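Local coordinates for protein aminopentol aminotransferase (Sphingopyxis macrogoltabida, PDB 6HBS) that deaminates aminopentol, the hydrolysed form of the mycotoxin fumonisin B1, to its 2-keto derivative, using pyridoxal 5'-phosphate as cofactor and pyruvate as preferred amino acceptor, at residues Ser92-Asn97 / Pro294-Ile299; Ala101-Val106 / Ala268-Asn273; Ala234-Ala239 / Ser254-Cys259. One frame throughout, in Å; residues are numbered along the deposited sequence.

Contact 1: Ser92-Asn97 / Pro294-Ile299; sequences SEIMVN and PMAAAI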
loop_
_atom_site.group_PDB
_atom_site.type_symbol
_atom_site.label_atom_id
_atom_site.label_comp_id
_atom_site.label_asym_id
_atom_site.label_seq_id
_atom_site.Cartn_x
_atom_site.Cartn_y
_atom_site.Cartn_z
ATOM N N SER A 92 9.773 -9.682 10.755
ATOM C CA SER A 92 10.108 -11.066 11.079
ATOM C C SER A 92 11.408 -11.472 10.392
ATOM O O SER A 92 11.740 -10.989 9.283
ATOM C CB SER A 92 9.014 -12.003 10.698
ATOM O OG SER A 92 9.447 -13.352 10.841
ATOM N N GLU A 93 12.154 -12.369 11.053
ATOM C CA GLU A 93 13.235 -13.111 10.432
ATOM C C GLU A 93 12.836 -13.670 9.051
ATOM O O GLU A 93 13.709 -13.840 8.219
ATOM C CB GLU A 93 13.681 -14.268 11.339
ATOM C CG GLU A 93 12.587 -15.284 11.630
ATOM C CD GLU A 93 12.965 -16.348 12.654
ATOM O OE1 GLU A 93 14.048 -16.237 13.266
ATOM O OE2 GLU A 93 12.182 -17.262 12.835
ATOM N N ILE A 94 11.562 -14.014 8.814
ATOM C CA ILE A 94 11.177 -14.662 7.536
ATOM C C ILE A 94 11.301 -13.689 6.348
ATOM O O ILE A 94 11.310 -14.153 5.194
ATOM C CB ILE A 94 9.798 -15.344 7.557
ATOM C CG1 ILE A 94 8.645 -14.356 7.628
ATOM C CG2 ILE A 94 9.706 -16.388 8.656
ATOM C CD1 ILE A 94 7.321 -14.971 7.332
ATOM N N MET A 95 11.405 -12.378 6.612
ATOM C CA MET A 95 11.752 -11.393 5.570
ATOM C C MET A 95 13.041 -11.801 4.844
ATOM O O MET A 95 13.130 -11.680 3.611
ATOM C CB MET A 95 11.905 -9.974 6.120
ATOM C CG MET A 95 12.079 -8.922 5.023
ATOM S SD MET A 95 12.254 -7.266 5.706
ATOM C CE MET A 95 12.403 -6.310 4.194
ATOM N N VAL A 96 14.015 -12.310 5.600
ATOM C CA VAL A 96 15.281 -12.747 5.041
ATOM C C VAL A 96 15.052 -13.962 4.136
ATOM O O VAL A 96 15.598 -14.009 3.018
ATOM C CB VAL A 96 16.351 -13.017 6.123
ATOM C CG1 VAL A 96 17.663 -13.482 5.494
ATOM C CG2 VAL A 96 16.581 -11.789 6.982
ATOM N N ASN A 97 14.251 -14.923 4.596
ATOM C CA ASN A 97 13.927 -16.126 3.832
ATOM C C ASN A 97 13.199 -15.754 2.531
ATOM O O ASN A 97 13.476 -16.332 1.489
ATOM C CB ASN A 97 13.099 -17.113 4.646
ATOM C CG ASN A 97 13.881 -17.598 5.848
ATOM O OD1 ASN A 97 14.153 -16.843 6.759
ATOM N ND2 ASN A 97 14.321 -18.828 5.810
ATOM N N PRO A 294 1.822 -11.584 5.179
ATOM C CA PRO A 294 1.904 -11.572 3.717
ATOM C C PRO A 294 3.223 -12.172 3.224
ATOM O O PRO A 294 3.230 -12.803 2.185
ATOM C CB PRO A 294 1.717 -10.097 3.349
ATOM C CG PRO A 294 0.923 -9.556 4.515
ATOM C CD PRO A 294 1.510 -10.257 5.725
ATOM N N MET A 295 4.313 -12.018 3.996
ATOM C CA MET A 295 5.572 -12.581 3.617
ATOM C C MET A 295 5.550 -14.117 3.714
ATOM O O MET A 295 6.162 -14.813 2.855
ATOM C CB MET A 295 6.710 -12.012 4.455
ATOM C CG MET A 295 6.949 -10.537 4.173
ATOM S SD MET A 295 8.425 -9.992 5.009
ATOM C CE MET A 295 8.202 -8.230 4.815
ATOM N N ALA A 296 4.890 -14.650 4.740
ATOM C CA ALA A 296 4.740 -16.106 4.903
ATOM C C ALA A 296 3.924 -16.689 3.739
ATOM O O ALA A 296 4.260 -17.766 3.174
ATOM C CB ALA A 296 4.102 -16.413 6.254
ATOM N N ALA A 297 2.831 -16.010 3.397
ATOM C CA ALA A 297 2.044 -16.407 2.218
ATOM C C ALA A 297 2.891 -16.377 0.931
ATOM O O ALA A 297 2.772 -17.271 0.083
ATOM C CB ALA A 297 0.834 -15.543 2.095
ATOM N N ALA A 298 3.769 -15.378 0.792
ATOM C CA ALA A 298 4.559 -15.235 -0.411
ATOM C C ALA A 298 5.577 -16.375 -0.472
ATOM O O ALA A 298 5.821 -16.930 -1.542
ATOM C CB ALA A 298 5.238 -13.874 -0.444
ATOM N N ILE A 299 6.192 -16.716 0.673
ATOM C CA ILE A 299 7.169 -17.798 0.684
ATOM C C ILE A 299 6.492 -19.078 0.176
ATOM O O ILE A 299 7.088 -19.834 -0.576
ATOM C CB ILE A 299 7.813 -17.963 2.074
ATOM C CG1 ILE A 299 8.781 -16.810 2.352
ATOM C CG2 ILE A 299 8.496 -19.301 2.238
ATOM C CD1 ILE A 299 9.269 -16.771 3.799
#
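Ile-94 sets CG1 between its own backbone N and carbonyl carbon (chi1 70°), and Met-295 sets CG anti to its carbonyl carbon (chi1 -67°); beyond these first branches both chains run on extended, which carries their ends across between helix 94-105 and helix 292-307. The delta methyl CD1 of Ile-94 comes to rest on the opposite backbone, 3.6 Å from Ala-296 N and 3.7 Å from Ala-296 CB. Alanine suits this place because its single methyl lets the isoleucine tip approach the main chain of the helix. In return, Met-295 slides SD under the first turn of the other helix, 3.7 Å from Met-95 CB and as close to Met-95 CA, while its methyl CE lies 3.9 Å from Met-95 CG. The two thioether chains cross obliquely, and such slender, flexible, polarisable chains pack closely against one another. One turn further on, Ile-299 extends CD1 into the angle between Ile-94 O, 3.6 Å away, and Asn-97 CB, at 3.9 Å.

The start of helix 94-105 is shaped by Ser-92, whose OG accepts a nearly straight bond from Ile-94 N (3.0 Å, 176°), a capping bond that settles the turn carrying Ile-94. Leu-98 continues the hydrophobic seam against Met-295, Ala-298 and Ile-299. Toward the second subunit the polar Glu-93 takes over, forming a salt bridge through OE1 with Arg-6 of that subunit, and Met-95 packs on its Tyr-23. The seam itself is mainly van der Waals packing of methyls and thioethers, with some of the methyls resting on main-chain atoms; the fit of the two helices probably depends on how these groups nest, while directional polar bonds serve the cap and the dimer interface.

Contact 2: Ala101-Val106 / Ala268-Asn273; sequences AFVGMV and ALLGSN. With MG (magnesium ion), chain D.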
loop_
_atom_site.group_PDB
_atom_site.type_symbol
_atom_site.label_atom_id
_atom_site.label_comp_id
_atom_site.label_asym_id
_atom_site.label_seq_id
_atom_site.Cartn_x
_atom_site.Cartn_y
_atom_site.Cartn_z
ATOM N N ALA A 101 14.479 -16.314 -1.280
ATOM C CA ALA A 101 13.699 -17.124 -2.228
ATOM C C ALA A 101 13.464 -16.323 -3.517
ATOM O O ALA A 101 13.629 -16.848 -4.640
ATOM C CB ALA A 101 12.413 -17.589 -1.616
ATOM N N PHE A 102 13.067 -15.063 -3.373
ATOM C CA PHE A 102 12.656 -14.284 -4.536
ATOM C C PHE A 102 13.893 -13.970 -5.390
ATOM O O PHE A 102 13.857 -14.126 -6.589
ATOM C CB PHE A 102 11.862 -13.052 -4.098
ATOM C CG PHE A 102 10.780 -12.584 -5.040
ATOM C CD1 PHE A 102 10.944 -12.632 -6.426
ATOM C CD2 PHE A 102 9.616 -12.028 -4.541
ATOM C CE1 PHE A 102 9.940 -12.193 -7.277
ATOM C CE2 PHE A 102 8.623 -11.561 -5.395
ATOM C CZ PHE A 102 8.794 -11.634 -6.760
ATOM N N VAL A 103 14.990 -13.571 -4.752
ATOM C CA VAL A 103 16.220 -13.273 -5.445
ATOM C C VAL A 103 16.762 -14.537 -6.139
ATOM O O VAL A 103 17.292 -14.452 -7.279
ATOM C CB VAL A 103 17.284 -12.697 -4.499
ATOM C CG1 VAL A 103 18.672 -12.745 -5.110
ATOM C CG2 VAL A 103 16.940 -11.285 -4.068
ATOM N N GLY A 104 16.631 -15.697 -5.482
ATOM C CA GLY A 104 17.065 -16.933 -6.084
ATOM C C GLY A 104 16.291 -17.268 -7.364
ATOM O O GLY A 104 16.834 -17.900 -8.232
ATOM N N MET A 105 15.013 -16.880 -7.460
ATOM C CA MET A 105 14.149 -17.276 -8.579
ATOM C C MET A 105 14.334 -16.354 -9.791
ATOM O O MET A 105 14.029 -16.759 -10.882
ATOM C CB MET A 105 12.671 -17.252 -8.166
ATOM C CG MET A 105 12.295 -18.422 -7.253
ATOM S SD MET A 105 10.689 -18.225 -6.441
ATOM C CE MET A 105 9.574 -18.539 -7.813
ATOM N N VAL A 106 14.776 -15.110 -9.573
ATOM C CA VAL A 106 14.826 -14.056 -10.598
ATOM C C VAL A 106 16.290 -13.873 -11.019
ATOM O O VAL A 106 17.116 -13.330 -10.272
ATOM C CB VAL A 106 14.163 -12.758 -10.085
ATOM C CG1 VAL A 106 14.193 -11.604 -11.092
ATOM C CG2 VAL A 106 12.744 -13.023 -9.643
ATOM N N ALA A 268 6.887 -6.027 -4.669
ATOM C CA ALA A 268 8.322 -6.122 -4.568
ATOM C C ALA A 268 8.998 -5.367 -5.702
ATOM O O ALA A 268 8.501 -5.363 -6.836
ATOM C CB ALA A 268 8.783 -7.556 -4.613
ATOM N N LEU A 269 10.170 -4.829 -5.369
ATOM C CA LEU A 269 11.189 -4.390 -6.327
ATOM C C LEU A 269 12.393 -5.338 -6.274
ATOM O O LEU A 269 13.025 -5.479 -5.230
ATOM C CB LEU A 269 11.592 -2.954 -5.999
ATOM C CG LEU A 269 12.600 -2.342 -6.986
ATOM C CD1 LEU A 269 12.014 -2.342 -8.381
ATOM C CD2 LEU A 269 12.979 -0.923 -6.585
ATOM N N LEU A 270 12.718 -5.976 -7.401
ATOM C CA LEU A 270 13.892 -6.878 -7.558
ATOM C C LEU A 270 14.953 -6.144 -8.378
ATOM O O LEU A 270 14.607 -5.484 -9.353
ATOM C CB LEU A 270 13.463 -8.172 -8.248
ATOM C CG LEU A 270 12.860 -9.282 -7.372
ATOM C CD1 LEU A 270 13.926 -10.043 -6.607
ATOM C CD2 LEU A 270 11.840 -8.715 -6.406
ATOM N N GLY A 271 16.217 -6.201 -7.950
ATOM C CA GLY A 271 17.214 -5.351 -8.581
ATOM C C GLY A 271 18.561 -6.025 -8.642
ATOM O O GLY A 271 18.843 -6.872 -7.808
ATOM N N SER A 272 19.345 -5.681 -9.669
ATOM C CA SER A 272 20.692 -6.174 -9.807
ATOM C C SER A 272 21.631 -5.346 -8.919
ATOM O O SER A 272 21.307 -4.236 -8.488
ATOM C CB SER A 272 21.126 -6.160 -11.255
ATOM O OG SER A 272 21.433 -4.847 -11.639
ATOM N N ASN A 273 22.807 -5.905 -8.648
ATOM C CA ASN A 273 23.845 -5.262 -7.840
ATOM C C ASN A 273 24.210 -3.880 -8.386
ATOM O O ASN A 273 24.562 -3.012 -7.636
ATOM C CB ASN A 273 25.056 -6.186 -7.692
ATOM C CG ASN A 273 24.839 -7.192 -6.584
ATOM O OD1 ASN A 273 24.137 -6.895 -5.616
ATOM N ND2 ASN A 273 25.389 -8.387 -6.724
HETATM MG MG MG D . 18.856 -13.924 -8.767
HETATM O O HOH W 1 18.585 -16.138 -9.668
HETATM O O HOH W 2 20.698 -14.649 -7.342
#
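The C-terminal end of helix 94-105 lies on the antiparallel strand of the large-domain sheet, and Phe-102 and Leu-270 make the principal contact between them. In Leu-270, chi1 of -84° sets CG anti to the carbonyl carbon, on the Phe-102 side, and from there CD2 lies over one face of the Phe-102 ring, 4.0 Å from the ring centroid and 9° off the normal, a CH-pi contact almost over the centre. Its other methyl, CD1, touches Phe-102 CD1 at 4.0 Å and Val-103 CG2 at 4.1 Å. A leucine fits because its fork can serve both neighbours at once. Farther back along the strand, Ala-268 CB meets Phe-102 CE2 at 4.1 Å, its small size suiting a place beside the wide ring, while Val-106 CG2 lies at the edge of that ring, in its plane.

Strand 267-271 belongs to the seven-stranded mixed sheet characteristic of fold type I PLP enzymes, in which it runs against its neighbours, and the helix axis crosses it at -49°. Trp-256 and Phe-260 add edge-to-face contacts with Phe-102, extending the aromatic cluster over the sheet.

On the outer side the same helix end binds a magnesium ion through main-chain oxygens. Val-103 O of the last turn coordinates it at 2.2 Å and Val-106 O, just past the helix end, at 2.4 Å, with Ala-109 O and two waters as further ligands. Carbonyl oxygens near a helix C-terminus commonly lack full N-H partners, and the bond that Val-106 N makes to Val-103 O is weak. The positive ion would also offset the negative end of the helix dipole. One of the two waters donates to Gly-104 O at 2.9 Å, and Val-103 packs against Val-17 of the second subunit.

Contact 3: Ala234-Ala239 / Ser254-Cys259; sequences AGFRVA and SCWGKC. With PLP (pyridoxal-5'-phosphate), chain C.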
loop_
_atom_site.group_PDB
_atom_site.type_symbol
_atom_site.label_atom_id
_atom_site.label_comp_id
_atom_site.label_asym_id
_atom_site.label_seq_id
_atom_site.Cartn_x
_atom_site.Cartn_y
_atom_site.Cartn_z
ATOM N N ALA A 234 1.764 -9.356 -15.183
ATOM C CA ALA A 234 2.045 -10.626 -15.908
ATOM C C ALA A 234 2.930 -11.592 -15.099
ATOM O O ALA A 234 3.052 -12.756 -15.465
ATOM C CB ALA A 234 2.691 -10.298 -17.236
ATOM N N GLY A 235 3.573 -11.105 -14.025
ATOM C CA GLY A 235 4.526 -11.897 -13.310
ATOM C C GLY A 235 3.902 -13.224 -12.855
ATOM O O GLY A 235 2.778 -13.258 -12.363
ATOM N N PHE A 236 4.614 -14.311 -13.159
ATOM C CA PHE A 236 4.320 -15.689 -12.806
ATOM C C PHE A 236 3.159 -16.286 -13.603
ATOM O O PHE A 236 2.820 -17.454 -13.371
ATOM C CB PHE A 236 4.073 -15.856 -11.304
ATOM C CG PHE A 236 5.301 -15.515 -10.521
ATOM C CD1 PHE A 236 6.483 -16.170 -10.777
ATOM C CD2 PHE A 236 5.268 -14.561 -9.514
ATOM C CE1 PHE A 236 7.616 -15.874 -10.045
ATOM C CE2 PHE A 236 6.407 -14.288 -8.775
ATOM C CZ PHE A 236 7.568 -14.936 -9.041
ATOM N N ARG A 237 2.598 -15.554 -14.564
ATOM C CA ARG A 237 1.688 -16.179 -15.526
ATOM C C ARG A 237 2.368 -16.302 -16.915
ATOM O O ARG A 237 1.832 -16.948 -17.810
ATOM C CB ARG A 237 0.350 -15.438 -15.577
ATOM C CG ARG A 237 -0.641 -15.818 -14.487
ATOM C CD ARG A 237 -1.974 -15.155 -14.754
ATOM N NE ARG A 237 -2.951 -15.441 -13.736
ATOM C CZ ARG A 237 -3.106 -14.728 -12.619
ATOM N NH1 ARG A 237 -2.250 -13.746 -12.355
ATOM N NH2 ARG A 237 -4.108 -15.000 -11.786
ATOM N N VAL A 238 3.550 -15.714 -17.092
ATOM C CA VAL A 238 4.330 -15.866 -18.328
ATOM C C VAL A 238 5.439 -16.906 -18.099
ATOM O O VAL A 238 5.693 -17.746 -18.948
ATOM C CB VAL A 238 4.883 -14.511 -18.820
ATOM C CG1 VAL A 238 5.859 -14.680 -19.979
ATOM C CG2 VAL A 238 3.763 -13.567 -19.202
ATOM N N ALA A 239 6.098 -16.851 -16.947
ATOM C CA ALA A 239 7.225 -17.684 -16.637
ATOM C C ALA A 239 7.410 -17.731 -15.114
ATOM O O ALA A 239 6.702 -16.996 -14.404
ATOM C CB ALA A 239 8.457 -17.126 -17.326
ATOM N N SER A 254 13.019 -5.158 -11.787
ATOM C CA SER A 254 11.697 -5.646 -12.134
ATOM C C SER A 254 10.776 -5.407 -10.936
ATOM O O SER A 254 11.194 -5.555 -9.778
ATOM C CB SER A 254 11.734 -7.105 -12.544
ATOM O OG SER A 254 12.374 -7.905 -11.561
ATOM N N CYS A 255 9.533 -5.059 -11.244
ATOM C CA CYS A 255 8.497 -4.764 -10.303
ATOM C C CYS A 255 7.485 -5.911 -10.315
ATOM O O CYS A 255 7.062 -6.398 -11.400
ATOM C CB CYS A 255 7.777 -3.474 -10.671
ATOM S SG CYS A 255 8.856 -2.020 -10.772
ATOM N N TRP A 256 7.086 -6.329 -9.114
ATOM C CA TRP A 256 6.236 -7.494 -8.909
ATOM C C TRP A 256 5.139 -7.142 -7.908
ATOM O O TRP A 256 5.314 -6.267 -7.047
ATOM C CB TRP A 256 7.044 -8.668 -8.384
ATOM C CG TRP A 256 8.143 -9.107 -9.286
ATOM C CD1 TRP A 256 9.373 -8.540 -9.416
ATOM C CD2 TRP A 256 8.140 -10.261 -10.124
ATOM N NE1 TRP A 256 10.122 -9.238 -10.323
ATOM C CE2 TRP A 256 9.400 -10.302 -10.766
ATOM C CE3 TRP A 256 7.197 -11.252 -10.423
ATOM C CZ2 TRP A 256 9.739 -11.309 -11.660
ATOM C CZ3 TRP A 256 7.535 -12.239 -11.318
ATOM C CH2 TRP A 256 8.778 -12.252 -11.943
ATOM N N GLY A 257 3.997 -7.817 -8.056
ATOM C CA GLY A 257 2.887 -7.638 -7.129
ATOM C C GLY A 257 1.753 -8.553 -7.520
ATOM O O GLY A 257 1.995 -9.615 -8.153
ATOM N N LYS A 258 0.553 -8.176 -7.093
ATOM C CA LYS A 258 -0.735 -8.872 -7.321
ATOM C C LYS A 258 -0.739 -10.296 -6.740
ATOM O O LYS A 258 -1.473 -10.546 -5.803
ATOM C CB LYS A 258 -1.155 -8.813 -8.801
ATOM C CG LYS A 258 -1.658 -7.422 -9.202
ATOM C CD LYS A 258 -2.199 -7.214 -10.617
ATOM C CE LYS A 258 -2.946 -5.888 -10.787
ATOM N NZ LYS A 258 -2.078 -4.706 -11.107
ATOM N N CYS A 259 -0.022 -11.230 -7.360
ATOM C CA CYS A 259 -0.343 -12.635 -7.191
ATOM C C CYS A 259 0.772 -13.435 -6.528
ATOM O O CYS A 259 0.546 -14.605 -6.270
ATOM C CB CYS A 259 -0.698 -13.282 -8.527
ATOM S SG CYS A 259 0.737 -13.663 -9.556
HETATM N N1 PLP C . 1.787 -1.984 -12.890
HETATM C C2 PLP C . 0.993 -2.793 -13.626
HETATM C C2A PLP C . 1.453 -3.358 -14.948
HETATM C C3 PLP C . -0.309 -3.185 -13.094
HETATM O O3 PLP C . -1.122 -4.002 -13.796
HETATM C C4 PLP C . -0.729 -2.678 -11.768
HETATM C C4A PLP C . -2.053 -3.112 -11.250
HETATM C C5 PLP C . 0.215 -1.740 -11.089
HETATM C C6 PLP C . 1.439 -1.470 -11.689
HETATM C C5A PLP C . -0.085 -1.116 -9.727
HETATM O O4P PLP C . -0.336 -2.129 -8.719
HETATM P P PLP C . -1.341 -1.665 -7.549
HETATM O O1P PLP C . -2.680 -1.512 -8.113
HETATM O O2P PLP C . -0.808 -0.335 -7.098
HETATM O O3P PLP C . -1.195 -2.820 -6.583
#
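Phe-236 and Trp-256 meet where the loop 234-239 folds back on the strand that leads to the cofactor lysine, in the core of a fold type I PLP enzyme. Trp-256 CZ3 sits 3.4 Å above the plane of the Phe-236 ring, offset toward its rim, and comes within 3.5 Å of Phe-236 CE2. The planes are inclined at 37°, with the centroids of the phenyl and the six-membered indole ring 4.6 Å apart. Gly-235 lets this corner close: lacking a side chain, it brings its CA to 3.6 Å from Trp-256 CZ3. Cys-259 completes the first shell. With SG between its own backbone N and carbonyl carbon (chi1 78°), it rests 3.5 Å from Gly-235 O and 4.1 Å from Arg-237 NH1, a compact, weakly polar filler between backbone and guanidinium.

The next shell fixes these groups. Arg-237 extends from CG to NE, and its buried charge is met by carbonyls, with NE bonded to Leu-380 O and NH1 to Gly-63 O. Phe-236 O receives a hydrogen bond from Tyr-310, and its ring packs against Leu-302 and Ile-305 of helix 292-307.

Between Trp-256 and Cys-259, Lys-258 turns its chain end away from the loop, and NZ is joined covalently to PLP C4A at 1.6 Å, the internal aldimine linkage of the resting transaminase. Both flanks of the cofactor-bearing turn are thus packed against loop 234-239. The indole is steadied at its far side as well: Trp-256 NE1 donates to Ser-254 OG at 2.9 Å with an angle of 154°, tilted out of the ring plane, and the same oxygen is also hydrogen-bonded to His-108 NE2.

Overall arrangement
Contacts 2 and 3 are buried and contact 1 is partly so, lying beside the subunit interface. Contacts 1 and 2 use the two ends of helix 94-105, the first packed on another helix and the last on a strand, their centres 14 Å apart. Contacts 2 and 3 share the sheet: Trp-256 N and Ala-268 O, and Leu-270 N and Ser-254 O, probably hydrogen-bond between neighbouring strands, and Phe-102 packs on Trp-256. Chemistry shifts accordingly, from methyls and thioethers in contact 1, through aliphatic-aromatic packing with a magnesium ion at the outer side of contact 2, to aromatic rings, sulfur and a buried guanidinium in contact 3, whose strand segment carries the cofactor lysine.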